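Local coordinates for DNA replication and repair protein RecF (Caldanaerobacter subterraneus subsp. tengcongensis, PDB 5Z69), which probably binds single-stranded DNA and ATP and takes part in DNA replication and in recombinational repair through the RecFOR pathway, at residues 117-129 with 309-323. Numbering follows the deposited sequence.
With AGS (phosphothiophosphoric acid-adenylate ester), chain C.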
loop_
_atom_site.group_PDB
_atom_site.type_symbol
_atom_site.label_atom_id
_atom_site.label_comp_id
_atom_site.label_asym_id
_atom_site.label_seq_id
_atom_site.Cartn_x
_atom_site.Cartn_y
_atom_site.Cartn_z
ATOM N N LEU A 117 6.203 7.758 -30.154
ATOM C CA LEU A 117 7.063 6.790 -29.427
ATOM C C LEU A 117 7.464 5.572 -30.308
ATOM O O LEU A 117 6.670 5.182 -31.156
ATOM C CB LEU A 117 6.320 6.274 -28.189
ATOM C CG LEU A 117 5.421 7.191 -27.324
ATOM C CD1 LEU A 117 4.576 6.364 -26.391
ATOM C CD2 LEU A 117 6.205 8.178 -26.504
ATOM N N GLY A 118 8.623 4.927 -30.181
ATOM C CA GLY A 118 9.943 5.447 -29.954
ATOM C C GLY A 118 10.611 5.327 -31.339
ATOM O O GLY A 118 11.389 4.410 -31.670
ATOM N N HIS A 119 10.256 6.266 -32.200
ATOM C CA HIS A 119 10.974 6.470 -33.451
ATOM C C HIS A 119 12.391 6.899 -33.113
ATOM O O HIS A 119 13.338 6.590 -33.825
ATOM C CB HIS A 119 10.257 7.526 -34.316
ATOM C CG HIS A 119 9.021 7.010 -34.983
ATOM N ND1 HIS A 119 9.059 6.260 -36.144
ATOM C CD2 HIS A 119 7.710 7.126 -34.649
ATOM C CE1 HIS A 119 7.825 5.925 -36.488
ATOM N NE2 HIS A 119 6.989 6.439 -35.597
ATOM N N PHE A 120 12.508 7.644 -32.024
ATOM C CA PHE A 120 13.792 8.141 -31.509
ATOM C C PHE A 120 13.862 7.852 -30.019
ATOM O O PHE A 120 13.110 8.446 -29.238
ATOM C CB PHE A 120 13.928 9.643 -31.772
ATOM C CG PHE A 120 15.150 10.286 -31.147
ATOM C CD1 PHE A 120 16.425 9.796 -31.401
ATOM C CD2 PHE A 120 15.023 11.428 -30.366
ATOM C CE1 PHE A 120 17.553 10.404 -30.855
ATOM C CE2 PHE A 120 16.153 12.055 -29.820
ATOM C CZ PHE A 120 17.419 11.523 -30.050
ATOM N N LEU A 121 14.748 6.945 -29.609
ATOM C CA LEU A 121 14.820 6.571 -28.175
ATOM C C LEU A 121 15.887 7.340 -27.417
ATOM O O LEU A 121 17.051 7.384 -27.822
ATOM C CB LEU A 121 15.103 5.074 -28.009
ATOM C CG LEU A 121 14.083 4.155 -28.677
ATOM C CD1 LEU A 121 14.551 2.715 -28.695
ATOM C CD2 LEU A 121 12.787 4.295 -27.890
ATOM N N THR A 122 15.470 7.929 -26.304
ATOM C CA THR A 122 16.365 8.608 -25.388
ATOM C C THR A 122 16.096 8.112 -23.966
ATOM O O THR A 122 15.027 7.591 -23.679
ATOM C CB THR A 122 16.161 10.149 -25.394
ATOM O OG1 THR A 122 14.764 10.416 -25.271
ATOM C CG2 THR A 122 16.700 10.806 -26.684
ATOM N N VAL A 123 17.078 8.263 -23.090
ATOM C CA VAL A 123 16.846 8.187 -21.648
ATOM C C VAL A 123 17.424 9.459 -21.062
ATOM O O VAL A 123 18.556 9.820 -21.378
ATOM C CB VAL A 123 17.516 6.960 -21.005
ATOM C CG1 VAL A 123 17.267 6.937 -19.478
ATOM C CG2 VAL A 123 17.005 5.697 -21.668
ATOM N N ILE A 124 16.647 10.149 -20.240
ATOM C CA ILE A 124 17.106 11.417 -19.700
ATOM C C ILE A 124 17.305 11.275 -18.201
ATOM O O ILE A 124 16.428 10.786 -17.501
ATOM C CB ILE A 124 16.117 12.574 -20.014
ATOM C CG1 ILE A 124 16.558 13.860 -19.320
ATOM C CG2 ILE A 124 14.670 12.200 -19.649
ATOM C CD1 ILE A 124 16.114 15.115 -20.061
ATOM N N PHE A 125 18.482 11.684 -17.741
ATOM C CA PHE A 125 18.856 11.635 -16.335
ATOM C C PHE A 125 18.854 13.067 -15.866
ATOM O O PHE A 125 19.495 13.904 -16.478
ATOM C CB PHE A 125 20.248 11.019 -16.123
ATOM C CG PHE A 125 20.395 9.606 -16.627
ATOM C CD1 PHE A 125 20.535 9.339 -17.991
ATOM C CD2 PHE A 125 20.439 8.540 -15.731
ATOM C CE1 PHE A 125 20.695 8.023 -18.443
ATOM C CE2 PHE A 125 20.593 7.229 -16.178
ATOM C CZ PHE A 125 20.718 6.972 -17.531
ATOM N N SER A 126 18.146 13.336 -14.776
ATOM C CA SER A 126 17.921 14.693 -14.285
ATOM C C SER A 126 17.880 14.663 -12.752
ATOM O O SER A 126 17.526 13.641 -12.178
ATOM C CB SER A 126 16.616 15.249 -14.858
ATOM O OG SER A 126 16.355 16.549 -14.382
ATOM N N PRO A 127 18.260 15.772 -12.090
ATOM C CA PRO A 127 18.203 15.794 -10.617
ATOM C C PRO A 127 16.804 15.493 -10.078
ATOM O O PRO A 127 16.672 14.820 -9.052
ATOM C CB PRO A 127 18.630 17.221 -10.266
ATOM C CG PRO A 127 19.481 17.658 -11.442
ATOM C CD PRO A 127 18.843 17.009 -12.642
ATOM N N GLU A 128 15.777 15.945 -10.788
ATOM C CA GLU A 128 14.395 15.709 -10.379
ATOM C C GLU A 128 13.982 14.236 -10.360
ATOM O O GLU A 128 12.859 13.916 -9.981
ATOM C CB GLU A 128 13.436 16.477 -11.292
ATOM C CG GLU A 128 13.380 17.967 -11.009
ATOM C CD GLU A 128 14.624 18.694 -11.477
ATOM O OE1 GLU A 128 14.940 19.761 -10.903
ATOM O OE2 GLU A 128 15.284 18.197 -12.420
ATOM N N ASP A 129 14.865 13.337 -10.778
ATOM C CA ASP A 129 14.524 11.923 -10.758
ATOM C C ASP A 129 14.332 11.455 -9.305
ATOM O O ASP A 129 13.563 10.535 -9.048
ATOM C CB ASP A 129 15.594 11.092 -11.481
ATOM C CG ASP A 129 15.609 11.357 -13.004
ATOM O OD1 ASP A 129 14.568 11.760 -13.563
ATOM O OD2 ASP A 129 16.657 11.158 -13.638
ATOM N N LEU A 309 15.195 -0.894 -21.437
ATOM C CA LEU A 309 14.863 -0.329 -22.750
ATOM C C LEU A 309 15.735 -0.967 -23.861
ATOM O O LEU A 309 15.212 -1.397 -24.902
ATOM C CB LEU A 309 15.001 1.213 -22.720
ATOM C CG LEU A 309 14.939 2.037 -24.030
ATOM C CD1 LEU A 309 13.850 1.532 -24.895
ATOM C CD2 LEU A 309 14.683 3.532 -23.760
ATOM N N GLU A 310 17.044 -1.057 -23.644
ATOM C CA GLU A 310 17.930 -1.684 -24.642
ATOM C C GLU A 310 17.568 -3.132 -24.946
ATOM O O GLU A 310 17.516 -3.552 -26.105
ATOM C CB GLU A 310 19.374 -1.648 -24.176
ATOM C CG GLU A 310 19.916 -0.270 -23.990
ATOM C CD GLU A 310 21.409 -0.284 -23.766
ATOM O OE1 GLU A 310 21.818 -0.419 -22.590
ATOM O OE2 GLU A 310 22.162 -0.179 -24.762
ATOM N N GLU A 311 17.315 -3.894 -23.889
ATOM C CA GLU A 311 17.000 -5.309 -24.027
ATOM C C GLU A 311 15.657 -5.518 -24.715
ATOM O O GLU A 311 15.527 -6.376 -25.577
ATOM C CB GLU A 311 17.003 -5.993 -22.652
ATOM C CG GLU A 311 18.158 -6.958 -22.448
ATOM C CD GLU A 311 18.015 -8.235 -23.268
ATOM O OE1 GLU A 311 16.872 -8.589 -23.634
ATOM O OE2 GLU A 311 19.050 -8.883 -23.545
ATOM N N GLU A 312 14.650 -4.738 -24.333
ATOM C CA GLU A 312 13.330 -4.914 -24.933
ATOM C C GLU A 312 13.259 -4.429 -26.392
ATOM O O GLU A 312 12.577 -5.045 -27.212
ATOM C CB GLU A 312 12.266 -4.207 -24.092
ATOM C CG GLU A 312 12.108 -4.803 -22.699
ATOM C CD GLU A 312 11.630 -6.249 -22.731
ATOM O OE1 GLU A 312 10.803 -6.583 -23.610
ATOM O OE2 GLU A 312 12.086 -7.047 -21.887
ATOM N N THR A 313 13.953 -3.349 -26.736
ATOM C CA THR A 313 13.824 -2.833 -28.112
ATOM C C THR A 313 14.902 -3.319 -29.071
ATOM O O THR A 313 14.749 -3.199 -30.295
ATOM C CB THR A 313 13.855 -1.303 -28.149
ATOM O OG1 THR A 313 15.120 -0.837 -27.656
ATOM C CG2 THR A 313 12.718 -0.726 -27.300
ATOM N N GLY A 314 16.012 -3.820 -28.527
ATOM C CA GLY A 314 17.173 -4.133 -29.352
ATOM C C GLY A 314 17.845 -2.909 -29.967
ATOM O O GLY A 314 18.695 -3.032 -30.846
ATOM N N GLU A 315 17.460 -1.718 -29.507
ATOM C CA GLU A 315 18.106 -0.486 -29.923
ATOM C C GLU A 315 18.972 0.089 -28.811
ATOM O O GLU A 315 18.701 -0.106 -27.623
ATOM C CB GLU A 315 17.050 0.561 -30.341
ATOM C CG GLU A 315 16.090 0.113 -31.437
ATOM C CD GLU A 315 16.419 0.706 -32.813
ATOM O OE1 GLU A 315 15.614 0.482 -33.747
ATOM O OE2 GLU A 315 17.472 1.382 -32.982
ATOM N N LYS A 316 20.007 0.825 -29.187
ATOM C CA LYS A 316 20.759 1.588 -28.194
ATOM C C LYS A 316 20.361 3.066 -28.255
ATOM O O LYS A 316 20.533 3.729 -29.303
ATOM C CB LYS A 316 22.266 1.434 -28.411
ATOM C CG LYS A 316 23.123 2.191 -27.402
ATOM C CD LYS A 316 24.629 1.949 -27.615
ATOM C CE LYS A 316 25.046 0.544 -27.257
ATOM N NZ LYS A 316 24.935 0.321 -25.780
ATOM N N PRO A 317 19.829 3.587 -27.143
ATOM C CA PRO A 317 19.270 4.945 -27.118
ATOM C C PRO A 317 20.313 6.025 -26.991
ATOM O O PRO A 317 21.477 5.746 -26.686
ATOM C CB PRO A 317 18.396 4.937 -25.865
ATOM C CG PRO A 317 19.081 3.970 -24.966
ATOM C CD PRO A 317 19.575 2.875 -25.872
ATOM N N VAL A 318 19.882 7.258 -27.230
ATOM C CA VAL A 318 20.699 8.420 -26.964
ATOM C C VAL A 318 20.547 8.786 -25.490
ATOM O O VAL A 318 19.462 8.680 -24.939
ATOM C CB VAL A 318 20.294 9.607 -27.871
ATOM C CG1 VAL A 318 20.962 10.868 -27.379
ATOM C CG2 VAL A 318 20.667 9.294 -29.363
ATOM N N LEU A 319 21.623 9.233 -24.857
ATOM C CA LEU A 319 21.575 9.551 -23.438
ATOM C C LEU A 319 21.545 11.072 -23.229
ATOM O O LEU A 319 22.361 11.802 -23.800
ATOM C CB LEU A 319 22.771 8.889 -22.714
ATOM C CG LEU A 319 22.600 7.438 -22.242
ATOM C CD1 LEU A 319 21.740 6.598 -23.148
ATOM C CD2 LEU A 319 23.943 6.758 -22.003
ATOM N N LEU A 320 20.597 11.549 -22.423
ATOM C CA LEU A 320 20.515 12.958 -22.054
ATOM C C LEU A 320 20.798 13.180 -20.549
ATOM O O LEU A 320 20.073 12.654 -19.682
ATOM C CB LEU A 320 19.131 13.506 -22.436
ATOM C CG LEU A 320 18.729 13.225 -23.901
ATOM C CD1 LEU A 320 17.320 13.712 -24.100
ATOM C CD2 LEU A 320 19.689 13.880 -24.840
ATOM N N LEU A 321 21.851 13.938 -20.255
ATOM C CA LEU A 321 22.279 14.127 -18.868
ATOM C C LEU A 321 22.145 15.590 -18.489
ATOM O O LEU A 321 22.976 16.421 -18.869
ATOM C CB LEU A 321 23.720 13.650 -18.676
ATOM C CG LEU A 321 23.902 12.143 -18.454
ATOM C CD1 LEU A 321 23.482 11.374 -19.696
ATOM C CD2 LEU A 321 25.343 11.794 -18.088
ATOM N N ASP A 322 21.076 15.913 -17.774
ATOM C CA ASP A 322 20.795 17.312 -17.478
ATOM C C ASP A 322 21.244 17.674 -16.086
ATOM O O ASP A 322 20.623 17.264 -15.126
ATOM C CB ASP A 322 19.308 17.616 -17.626
ATOM C CG ASP A 322 19.018 19.111 -17.626
ATOM O OD1 ASP A 322 19.943 19.903 -17.899
ATOM O OD2 ASP A 322 17.864 19.495 -17.371
ATOM N N ASP A 323 22.309 18.462 -15.994
ATOM C CA ASP A 323 22.745 19.031 -14.724
ATOM C C ASP A 323 22.960 17.933 -13.687
ATOM O O ASP A 323 22.502 18.035 -12.557
ATOM C CB ASP A 323 21.724 20.067 -14.227
ATOM C CG ASP A 323 22.195 20.814 -12.991
ATOM O OD1 ASP A 323 23.427 20.930 -12.793
ATOM O OD2 ASP A 323 21.328 21.278 -12.214
HETATM P PG AGS C . 19.663 23.963 -16.586
HETATM S S1G AGS C . 21.064 22.695 -17.085
HETATM O O2G AGS C . 20.171 24.851 -15.400
HETATM O O3G AGS C . 18.455 23.116 -16.078
HETATM P PB AGS C . 19.536 26.431 -17.959
HETATM O O1B AGS C . 20.460 26.752 -19.087
HETATM O O2B AGS C . 20.102 26.907 -16.610
HETATM O O3B AGS C . 19.246 24.849 -17.832
HETATM P PA AGS C . 17.060 26.884 -19.218
HETATM O O1A AGS C . 17.688 26.068 -20.355
HETATM O O2A AGS C . 15.929 26.276 -18.448
HETATM O O3A AGS C . 18.199 27.270 -18.166
HETATM O "O5'" AGS C . 16.630 28.278 -19.747
HETATM C "C5'" AGS C . 15.379 28.792 -19.385
HETATM C "C4'" AGS C . 15.480 30.256 -19.681
HETATM O "O4'" AGS C . 14.650 30.563 -20.824
HETATM C "C3'" AGS C . 14.995 31.150 -18.545
HETATM O "O3'" AGS C . 15.757 32.351 -18.494
HETATM C "C2'" AGS C . 13.517 31.351 -18.890
HETATM O "O2'" AGS C . 13.008 32.590 -18.404
HETATM C "C1'" AGS C . 13.546 31.350 -20.423
HETATM N N9 AGS C . 12.341 30.811 -21.033
HETATM C C8 AGS C . 11.577 29.755 -20.594
HETATM N N7 AGS C . 10.526 29.514 -21.336
HETATM C C5 AGS C . 10.598 30.468 -22.336
HETATM C C6 AGS C . 9.777 30.757 -23.444
HETATM N N6 AGS C . 8.677 30.059 -23.746
HETATM N N1 AGS C . 10.121 31.798 -24.234
HETATM C C2 AGS C . 11.224 32.492 -23.937
HETATM N N3 AGS C . 12.076 32.318 -22.923
HETATM C C4 AGS C . 11.704 31.282 -22.160
#
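Strands 122-125 and 318-321 pair in parallel in the mixed sheet of the P-loop ATPase core, with 122-125 at one edge of the sheet within this chain. The ladder starts with Val318 N bonded to Leu121 O, and Val123 N returns to Val318 O. Leu320 N gives a nearly straight bond to Val123 O (2.9 Å, 176°). Phe125 N then meets Leu320 O, and Asp322 N meets Phe125 O.

On one face, Thr122 CG2 lies 3.9 Å from Leu320 CD1, and Ile124 packs on Leu320 CB. Thr122 OG1 bonds to Ser54 of helix 43-55, which covers this face. On the other face, helix 291-313 covers Val123 and Phe125. The Phe125 ring has Leu320 O at its edge, in plane.

The sheet runs 122-125, 318-321, 345-349, 32-36, the last leading into the P-loop, as in ABC-type ATPases; strand 318-321 is probably the Walker B strand. Just beyond it, Asp322 OD1 lies 3.1 Å from S1G of the bound ATP analogue and is hydrogen-bonded to Thr348 OG1.

At the far end, Leu121 CD1 meets Thr313 OG1 tip to tip at 3.7 Å. Thr313 OG1 sits between its backbone N and carbonyl carbon (chi1 62°), which lets it bond back to Leu309 O and accept from Glu315 N, the latter an ST turn. With an alanine here both OG1 bonds go, which is likely to leave Glu315 N without this acceptor and to open a gap beside Leu121 CD1.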